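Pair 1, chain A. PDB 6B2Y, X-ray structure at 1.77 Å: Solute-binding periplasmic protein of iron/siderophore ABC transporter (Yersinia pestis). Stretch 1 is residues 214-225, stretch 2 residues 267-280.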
# COMPACT_ATOMS: atom_id res chain seq x y z
N LYS A 214 -12.13 -8.64 24.12
CA LYS A 214 -13.33 -8.40 23.34
C LYS A 214 -13.04 -8.16 21.86
O LYS A 214 -13.98 -7.88 21.10
CB LYS A 214 -14.09 -7.20 23.90
CG LYS A 214 -14.42 -7.30 25.39
CD LYS A 214 -15.62 -6.46 25.75
CE LYS A 214 -16.33 -7.00 26.99
NZ LYS A 214 -17.53 -6.20 27.31
N LYS A 215 -11.80 -8.28 21.43
CA LYS A 215 -11.32 -8.05 20.07
C LYS A 215 -11.42 -9.32 19.22
O LYS A 215 -10.99 -10.40 19.67
CB LYS A 215 -9.88 -7.58 20.08
CG LYS A 215 -9.72 -6.22 20.70
CD LYS A 215 -8.28 -5.76 20.66
CE LYS A 215 -8.17 -4.36 21.26
NZ LYS A 215 -6.78 -3.83 21.13
N PRO A 216 -11.94 -9.22 18.00
CA PRO A 216 -12.00 -10.40 17.14
C PRO A 216 -10.61 -10.83 16.68
O PRO A 216 -9.74 -10.00 16.43
CB PRO A 216 -12.84 -9.92 15.95
CG PRO A 216 -12.51 -8.45 15.87
CD PRO A 216 -12.39 -8.00 17.31
N SER A 217 -10.41 -12.14 16.59
CA SER A 217 -9.16 -12.65 16.04
C SER A 217 -9.24 -12.55 14.52
O SER A 217 -10.32 -12.70 13.93
CB SER A 217 -8.90 -14.09 16.48
OG SER A 217 -9.99 -14.94 16.14
N VAL A 218 -8.12 -12.24 13.90
CA VAL A 218 -8.08 -11.87 12.49
C VAL A 218 -6.91 -12.58 11.83
O VAL A 218 -5.79 -12.56 12.36
CB VAL A 218 -7.93 -10.35 12.28
CG1 VAL A 218 -7.91 -10.02 10.76
CG2 VAL A 218 -9.03 -9.57 13.00
N PHE A 219 -7.15 -13.15 10.65
CA PHE A 219 -6.07 -13.62 9.80
C PHE A 219 -6.17 -12.90 8.46
O PHE A 219 -7.24 -12.89 7.84
CB PHE A 219 -6.12 -15.13 9.56
CG PHE A 219 -5.01 -15.62 8.68
CD1 PHE A 219 -3.70 -15.63 9.14
CD2 PHE A 219 -5.25 -16.02 7.37
CE1 PHE A 219 -2.66 -16.05 8.33
CE2 PHE A 219 -4.20 -16.45 6.56
CZ PHE A 219 -2.91 -16.47 7.05
N ILE A 220 -5.06 -12.30 8.02
CA ILE A 220 -4.99 -11.69 6.70
C ILE A 220 -4.09 -12.53 5.80
O ILE A 220 -2.92 -12.77 6.12
CB ILE A 220 -4.51 -10.22 6.75
CG1 ILE A 220 -4.56 -9.62 5.34
CG2 ILE A 220 -3.11 -10.11 7.32
CD1 ILE A 220 -5.14 -8.24 5.29
N GLU A 221 -4.64 -13.00 4.69
CA GLU A 221 -3.86 -13.74 3.70
C GLU A 221 -3.47 -12.76 2.60
O GLU A 221 -4.31 -12.37 1.79
CB GLU A 221 -4.66 -14.92 3.14
CG GLU A 221 -3.78 -15.85 2.33
CD GLU A 221 -4.56 -16.94 1.64
OE1 GLU A 221 -3.96 -17.64 0.81
OE2 GLU A 221 -5.77 -17.08 1.92
N LEU A 222 -2.21 -12.34 2.60
CA LEU A 222 -1.73 -11.41 1.59
C LEU A 222 -1.56 -12.11 0.24
O LEU A 222 -1.01 -13.21 0.16
CB LEU A 222 -0.42 -10.78 2.03
CG LEU A 222 -0.52 -9.95 3.31
CD1 LEU A 222 0.88 -9.56 3.82
CD2 LEU A 222 -1.37 -8.71 3.05
N ARG A 223 -1.98 -11.43 -0.82
CA ARG A 223 -1.94 -11.98 -2.17
C ARG A 223 -2.55 -13.38 -2.21
O ARG A 223 -1.98 -14.31 -2.77
CB ARG A 223 -0.53 -11.97 -2.73
CG ARG A 223 0.15 -10.61 -2.58
CD ARG A 223 1.62 -10.66 -2.98
NE ARG A 223 2.36 -11.65 -2.22
CZ ARG A 223 3.01 -12.67 -2.77
NH1 ARG A 223 3.67 -13.53 -2.00
NH2 ARG A 223 2.99 -12.83 -4.09
N ALA A 224 -3.71 -13.51 -1.56
CA ALA A 224 -4.37 -14.80 -1.39
C ALA A 224 -4.58 -15.49 -2.73
O ALA A 224 -5.07 -14.88 -3.69
CB ALA A 224 -5.71 -14.59 -0.70
N GLY A 225 -4.21 -16.76 -2.78
CA GLY A 225 -4.46 -17.59 -3.94
C GLY A 225 -3.52 -17.36 -5.09
O GLY A 225 -3.66 -18.04 -6.12
N LYS A 267 -1.87 -24.09 10.48
CA LYS A 267 -1.90 -23.20 11.64
C LYS A 267 -3.06 -22.22 11.55
O LYS A 267 -3.71 -21.93 12.56
CB LYS A 267 -0.57 -22.46 11.77
CG LYS A 267 0.57 -23.33 12.27
CD LYS A 267 1.87 -22.97 11.59
CE LYS A 267 3.05 -23.55 12.35
NZ LYS A 267 2.82 -23.49 13.81
N VAL A 268 -3.33 -21.69 10.35
CA VAL A 268 -4.49 -20.83 10.17
C VAL A 268 -5.76 -21.55 10.61
O VAL A 268 -6.56 -21.01 11.38
CB VAL A 268 -4.59 -20.36 8.70
CG1 VAL A 268 -5.72 -19.35 8.54
CG2 VAL A 268 -3.27 -19.78 8.25
N LEU A 269 -5.95 -22.79 10.13
CA LEU A 269 -7.14 -23.54 10.50
C LEU A 269 -7.19 -23.80 12.00
O LEU A 269 -8.23 -23.63 12.63
CB LEU A 269 -7.18 -24.86 9.73
CG LEU A 269 -7.09 -24.76 8.20
CD1 LEU A 269 -7.19 -26.13 7.57
CD2 LEU A 269 -8.16 -23.84 7.66
N ALA A 270 -6.06 -24.22 12.58
CA ALA A 270 -6.01 -24.46 14.03
C ALA A 270 -6.28 -23.19 14.83
O ALA A 270 -6.76 -23.26 15.97
CB ALA A 270 -4.66 -25.06 14.42
N ALA A 271 -5.97 -22.03 14.26
CA ALA A 271 -6.23 -20.78 14.96
C ALA A 271 -7.70 -20.39 14.96
O ALA A 271 -8.12 -19.62 15.84
CB ALA A 271 -5.39 -19.65 14.34
N LYS A 272 -8.48 -20.90 14.01
CA LYS A 272 -9.91 -20.63 13.93
C LYS A 272 -10.26 -19.14 14.05
O LYS A 272 -11.04 -18.75 14.92
CB LYS A 272 -10.66 -21.45 14.98
CG LYS A 272 -10.12 -22.87 15.11
CD LYS A 272 -10.96 -23.73 16.04
CE LYS A 272 -10.29 -23.89 17.40
NZ LYS A 272 -11.30 -23.89 18.50
N PRO A 273 -9.70 -18.30 13.18
CA PRO A 273 -9.88 -16.85 13.34
C PRO A 273 -11.33 -16.43 13.19
O PRO A 273 -12.08 -16.98 12.38
CB PRO A 273 -9.01 -16.26 12.22
CG PRO A 273 -8.94 -17.37 11.19
CD PRO A 273 -8.90 -18.63 11.98
N ASP A 274 -11.71 -15.42 13.97
CA ASP A 274 -13.06 -14.89 13.88
C ASP A 274 -13.33 -14.27 12.51
O ASP A 274 -14.44 -14.37 11.98
CB ASP A 274 -13.30 -13.85 14.97
CG ASP A 274 -13.24 -14.44 16.36
OD1 ASP A 274 -13.60 -15.63 16.52
OD2 ASP A 274 -12.84 -13.70 17.29
N ILE A 275 -12.32 -13.62 11.94
CA ILE A 275 -12.45 -12.81 10.72
C ILE A 275 -11.34 -13.20 9.75
O ILE A 275 -10.20 -13.40 10.16
CB ILE A 275 -12.40 -11.31 11.06
CG1 ILE A 275 -13.64 -10.90 11.85
CG2 ILE A 275 -12.25 -10.45 9.80
CD1 ILE A 275 -13.60 -9.48 12.36
N TYR A 276 -11.69 -13.31 8.47
CA TYR A 276 -10.74 -13.65 7.41
C TYR A 276 -10.68 -12.51 6.41
O TYR A 276 -11.72 -12.02 5.96
CB TYR A 276 -11.13 -14.96 6.70
CG TYR A 276 -10.32 -15.20 5.43
CD1 TYR A 276 -9.10 -15.85 5.49
CD2 TYR A 276 -10.78 -14.77 4.20
CE1 TYR A 276 -8.35 -16.06 4.34
CE2 TYR A 276 -10.03 -14.98 3.04
CZ TYR A 276 -8.83 -15.63 3.12
OH TYR A 276 -8.07 -15.84 1.99
N ILE A 277 -9.46 -12.10 6.06
CA ILE A 277 -9.23 -11.04 5.07
C ILE A 277 -8.27 -11.58 4.02
O ILE A 277 -7.24 -12.16 4.37
CB ILE A 277 -8.63 -9.77 5.71
CG1 ILE A 277 -9.47 -9.31 6.90
CG2 ILE A 277 -8.56 -8.64 4.68
CD1 ILE A 277 -8.94 -8.01 7.52
N ALA A 278 -8.60 -11.35 2.75
CA ALA A 278 -7.69 -11.64 1.65
C ALA A 278 -7.26 -10.33 1.00
O ALA A 278 -8.07 -9.42 0.84
CB ALA A 278 -8.38 -12.53 0.59
N SER A 279 -5.99 -10.22 0.63
CA SER A 279 -5.54 -9.08 -0.16
C SER A 279 -5.26 -9.51 -1.59
O SER A 279 -4.87 -10.66 -1.84
CB SER A 279 -4.27 -8.41 0.41
OG SER A 279 -3.09 -9.05 -0.03
N GLY A 280 -5.43 -8.58 -2.51
CA GLY A 280 -5.12 -8.85 -3.90
C GLY A 280 -5.25 -7.60 -4.74
O GLY A 280 -5.71 -6.56 -4.28
O HOH W 1 -5.29 -12.33 -4.12

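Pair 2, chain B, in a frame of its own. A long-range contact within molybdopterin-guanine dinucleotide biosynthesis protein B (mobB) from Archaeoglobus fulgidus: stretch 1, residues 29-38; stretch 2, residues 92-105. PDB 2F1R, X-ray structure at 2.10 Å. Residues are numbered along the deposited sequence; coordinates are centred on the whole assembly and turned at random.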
# COMPACT_ATOMS: atom_id res chain seq x y z
N ARG B 29 -2.55 23.28 5.56
CA ARG B 29 -2.40 23.35 7.03
C ARG B 29 -1.41 22.33 7.53
O ARG B 29 -1.41 22.00 8.71
CB ARG B 29 -3.72 23.08 7.75
CG ARG B 29 -4.88 23.80 7.21
CD ARG B 29 -5.02 25.15 7.83
NE ARG B 29 -5.65 26.06 6.88
CZ ARG B 29 -6.43 27.09 7.21
NH1 ARG B 29 -6.70 27.36 8.49
NH2 ARG B 29 -6.96 27.86 6.26
N GLY B 30 -0.57 21.82 6.64
CA GLY B 30 0.33 20.74 7.02
C GLY B 30 -0.40 19.61 7.75
O GLY B 30 0.17 18.97 8.65
N LEU B 31 -1.66 19.37 7.42
CA LEU B 31 -2.22 18.09 7.83
C LEU B 31 -1.81 16.93 6.92
O LEU B 31 -1.79 17.13 5.70
CB LEU B 31 -3.72 18.18 8.03
CG LEU B 31 -4.15 18.30 9.50
CD1 LEU B 31 -2.95 18.06 10.42
CD2 LEU B 31 -4.77 19.65 9.78
N ARG B 32 -1.38 15.86 7.52
CA ARG B 32 -1.20 14.55 6.85
C ARG B 32 -2.55 13.86 6.72
O ARG B 32 -3.15 13.53 7.73
CB ARG B 32 -0.30 13.60 7.72
CG ARG B 32 1.22 13.81 7.67
CD ARG B 32 1.98 12.77 8.63
NE ARG B 32 1.92 11.32 8.24
CZ ARG B 32 2.29 10.82 7.07
NH1 ARG B 32 2.69 11.61 6.09
NH2 ARG B 32 2.25 9.53 6.87
N VAL B 33 -3.03 13.63 5.48
CA VAL B 33 -4.34 13.02 5.27
C VAL B 33 -4.31 11.66 4.52
O VAL B 33 -3.57 11.47 3.55
CB VAL B 33 -5.34 14.00 4.60
CG1 VAL B 33 -6.76 13.42 4.62
CG2 VAL B 33 -5.31 15.43 5.26
N ALA B 34 -5.13 10.72 4.96
CA ALA B 34 -5.31 9.49 4.15
C ALA B 34 -6.80 9.30 3.86
O ALA B 34 -7.64 9.65 4.69
CB ALA B 34 -4.75 8.29 4.84
N VAL B 35 -7.12 8.80 2.67
CA VAL B 35 -8.49 8.43 2.24
C VAL B 35 -8.62 6.91 2.08
O VAL B 35 -7.77 6.27 1.40
CB VAL B 35 -8.85 9.13 0.93
CG1 VAL B 35 -10.21 8.63 0.37
CG2 VAL B 35 -8.84 10.65 1.12
N VAL B 36 -9.63 6.34 2.74
CA VAL B 36 -9.94 4.91 2.62
C VAL B 36 -11.18 4.77 1.70
O VAL B 36 -12.19 5.40 1.94
CB VAL B 36 -10.15 4.25 3.97
CG1 VAL B 36 -10.31 2.74 3.83
CG2 VAL B 36 -8.96 4.52 4.88
N LYS B 37 -11.05 4.01 0.61
CA LYS B 37 -12.16 3.80 -0.29
C LYS B 37 -12.27 2.33 -0.65
O LYS B 37 -11.30 1.60 -0.56
CB LYS B 37 -12.07 4.71 -1.53
CG LYS B 37 -10.86 4.49 -2.43
CD LYS B 37 -10.93 5.32 -3.76
CE LYS B 37 -11.79 4.64 -4.89
NZ LYS B 37 -12.47 5.68 -5.75
N ARG B 38 -13.49 1.91 -0.97
CA ARG B 38 -13.81 0.64 -1.63
C ARG B 38 -13.73 0.88 -3.13
O ARG B 38 -12.83 0.39 -3.78
CB ARG B 38 -15.24 0.22 -1.29
CG ARG B 38 -15.46 -0.14 0.18
CD ARG B 38 -15.38 -1.66 0.39
NE ARG B 38 -15.49 -2.05 1.80
CZ ARG B 38 -16.50 -1.74 2.63
NH1 ARG B 38 -17.53 -0.98 2.24
NH2 ARG B 38 -16.45 -2.17 3.90
N TYR B 92 -2.07 0.74 9.28
CA TYR B 92 -1.64 1.60 8.20
C TYR B 92 -1.67 3.09 8.49
O TYR B 92 -0.92 3.84 7.89
CB TYR B 92 -2.50 1.33 6.98
CG TYR B 92 -2.17 0.05 6.28
CD1 TYR B 92 -1.09 -0.03 5.42
CD2 TYR B 92 -2.91 -1.10 6.51
CE1 TYR B 92 -0.76 -1.20 4.78
CE2 TYR B 92 -2.60 -2.29 5.88
CZ TYR B 92 -1.52 -2.32 5.01
OH TYR B 92 -1.19 -3.51 4.38
N LEU B 93 -2.57 3.51 9.37
CA LEU B 93 -3.03 4.87 9.34
C LEU B 93 -2.82 5.62 10.65
O LEU B 93 -3.28 6.75 10.80
CB LEU B 93 -4.51 4.91 8.91
CG LEU B 93 -4.92 4.36 7.52
CD1 LEU B 93 -6.33 4.79 7.16
CD2 LEU B 93 -4.01 4.76 6.40
N SER B 94 -2.12 5.00 11.61
CA SER B 94 -2.00 5.58 12.93
C SER B 94 -1.17 6.89 13.06
O SER B 94 -1.27 7.60 14.07
CB SER B 94 -1.57 4.50 13.96
OG SER B 94 -0.16 4.40 13.96
N ASP B 95 -0.43 7.28 12.02
CA ASP B 95 0.30 8.54 12.11
C ASP B 95 -0.30 9.65 11.26
O ASP B 95 0.31 10.68 11.07
CB ASP B 95 1.75 8.35 11.76
CG ASP B 95 1.93 7.78 10.35
OD1 ASP B 95 1.06 6.99 9.91
OD2 ASP B 95 2.95 8.09 9.74
N TYR B 96 -1.51 9.45 10.75
CA TYR B 96 -2.18 10.51 10.04
C TYR B 96 -2.89 11.45 10.98
O TYR B 96 -3.33 11.06 12.05
CB TYR B 96 -3.16 9.91 9.04
CG TYR B 96 -2.38 9.35 7.91
CD1 TYR B 96 -2.07 10.14 6.83
CD2 TYR B 96 -1.91 8.02 7.94
CE1 TYR B 96 -1.33 9.62 5.76
CE2 TYR B 96 -1.17 7.49 6.88
CZ TYR B 96 -0.87 8.29 5.79
OH TYR B 96 -0.12 7.74 4.71
N ASP B 97 -3.02 12.70 10.58
CA ASP B 97 -3.83 13.64 11.36
C ASP B 97 -5.34 13.56 11.10
O ASP B 97 -6.14 13.96 11.93
CB ASP B 97 -3.33 15.07 11.09
CG ASP B 97 -1.89 15.25 11.53
OD1 ASP B 97 -1.59 14.87 12.70
OD2 ASP B 97 -1.08 15.67 10.71
N LEU B 98 -5.71 13.05 9.94
CA LEU B 98 -7.08 12.89 9.55
C LEU B 98 -7.17 11.70 8.62
O LEU B 98 -6.37 11.58 7.68
CB LEU B 98 -7.57 14.18 8.80
CG LEU B 98 -8.98 14.10 8.15
CD1 LEU B 98 -10.02 14.04 9.25
CD2 LEU B 98 -9.26 15.27 7.21
N VAL B 99 -8.17 10.86 8.84
CA VAL B 99 -8.51 9.79 7.91
C VAL B 99 -9.90 10.10 7.37
O VAL B 99 -10.85 10.23 8.12
CB VAL B 99 -8.47 8.34 8.57
CG1 VAL B 99 -8.95 7.26 7.59
CG2 VAL B 99 -7.05 8.03 9.09
N ILE B 100 -9.99 10.23 6.06
CA ILE B 100 -11.30 10.30 5.40
C ILE B 100 -11.66 8.97 4.72
O ILE B 100 -10.86 8.36 4.01
CB ILE B 100 -11.35 11.43 4.36
CG1 ILE B 100 -11.11 12.76 5.08
CG2 ILE B 100 -12.70 11.42 3.60
CD1 ILE B 100 -10.82 13.89 4.19
N THR B 101 -12.90 8.55 4.92
CA THR B 101 -13.52 7.38 4.32
C THR B 101 -14.46 7.79 3.20
O THR B 101 -15.19 8.81 3.37
CB THR B 101 -14.29 6.55 5.34
OG1 THR B 101 -13.39 5.75 6.10
CG2 THR B 101 -15.30 5.66 4.63
N GLU B 102 -14.39 7.18 2.03
CA GLU B 102 -15.34 7.46 0.96
C GLU B 102 -16.30 6.29 1.06
O GLU B 102 -15.97 5.13 0.75
CB GLU B 102 -14.67 7.62 -0.40
CG GLU B 102 -15.56 7.92 -1.58
CD GLU B 102 -14.80 7.78 -2.93
OE1 GLU B 102 -15.15 6.91 -3.77
OE2 GLU B 102 -13.80 8.50 -3.13
N GLY B 103 -17.46 6.59 1.64
CA GLY B 103 -18.40 5.53 1.96
C GLY B 103 -18.04 4.90 3.30
O GLY B 103 -17.69 5.65 4.27
N PHE B 104 -18.14 3.56 3.34
CA PHE B 104 -18.20 2.84 4.62
C PHE B 104 -19.26 3.41 5.57
O PHE B 104 -19.05 3.45 6.79
CB PHE B 104 -16.82 2.88 5.35
CG PHE B 104 -15.75 2.10 4.66
CD1 PHE B 104 -15.42 0.81 5.08
CD2 PHE B 104 -15.05 2.64 3.58
CE1 PHE B 104 -14.38 0.06 4.40
CE2 PHE B 104 -14.00 1.90 2.91
CZ PHE B 104 -13.70 0.63 3.33
N SER B 105 -20.40 3.82 5.03
CA SER B 105 -21.44 4.41 5.89
C SER B 105 -21.87 3.52 7.06
O SER B 105 -22.11 3.99 8.20
CB SER B 105 -22.67 4.79 5.07
OG SER B 105 -23.60 5.38 5.97
O HOH W 2 -15.70 3.52 -1.20

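The sharpest difference lies at one matched position in the first strand, A:Phe219 in pair 1 and B:Ala34 in pair 2, where the aromatic ring changes sides of the contact. In pair 1 the first strand supplies the ring. A:Phe219 reaches back to the helix of the second stretch, where A:Val268 covers one face of the ring, its CG1 3.8 Å from the ring centroid of A:Phe219, while A:Pro273 packs at the base of the side chain, its CG 4.0 Å from CB of A:Phe219. In pair 2 the second stretch supplies the ring: B:Tyr96, which matches A:Pro273, lays one face over the methyl of B:Ala34, whose CB is 3.8 Å from the ring centroid of B:Tyr96. A small residue suits a strand position covered by a ring; in pair 1 the small ring of A:Pro273 stays near CB of A:Phe219, while the aromatic ring runs on to A:Val268.

The opposite face of B:Tyr96 is also used. The guanidinium of B:Arg32 stacks flat on it, centres 4.4 Å apart, and the same group forms a salt bridge to B:Asp95, with NH2 of B:Arg32 3.3 Å from OD2 of B:Asp95. Arginine can do both because its charge is spread over a planar group.

Beneath these differences the backbones are nearly identical, superposing at 0.4 Å over 14 residues. Each pair joins two parallel strands by a ladder of hydrogen bonds in which alternate residues of the first strand use both N and O. In pair 1, A:Phe219 N donates to A:Ile275 O at 3.1 Å and A:Ile277 N to A:Phe219 O at 3.0 Å; in pair 2, B:Ala34 N donates to B:Leu98 O at 3.1 Å and B:Ile100 N to B:Ala34 O at 2.8 Å.

The start of the ladder is alike in chemistry as well as shape. A:Asp274 and B:Asp97 coincide, side chains included, and each accepts from a backbone amide of the first stretch: A:Ser217 N to A:Asp274 OD2 at 3.0 Å, B:Arg32 N to B:Asp97 OD2 at 3.2 Å. A short carboxylate suits this place because it reaches an amide just before the regular ladder begins. Both aspartate amides donate back: A:Asp274 N to A:Ser217 OG at 2.8 Å, B:Asp97 N to B:Arg32 O at 3.0 Å.

Three positions on one face nearly coincide: A:Val218, A:Ile220 and A:Ile277 match B:Val33, B:Val35 and B:Ile100, branched aliphatic residues that favour extended backbone and pack side by side on that face of the sheet, as where A:Ile220 CD1 lies 3.5 Å from A:Ile277 CG2. At a fourth, A:Ile275 matches B:Leu98.

On the other face, A:Glu221 and B:Val36 match but differ in character. The buried carboxylate accepts a hydrogen bond from the hydroxyl of A:Tyr276, OH to OE2 of A:Glu221 at 2.6 Å. B:Val36 needs no polar partner and packs against B:Leu93, CG2 to CD1 of B:Leu93 at 3.5 Å.

Farther on, A:Ser279 OG accepts at 2.7 Å from A:Arg223 N, which belongs to a type II turn from A:Glu221 to A:Ala224, whereas its match B:Glu102 forms a salt bridge, OE1 to B:Lys37 NZ at 3.6 Å.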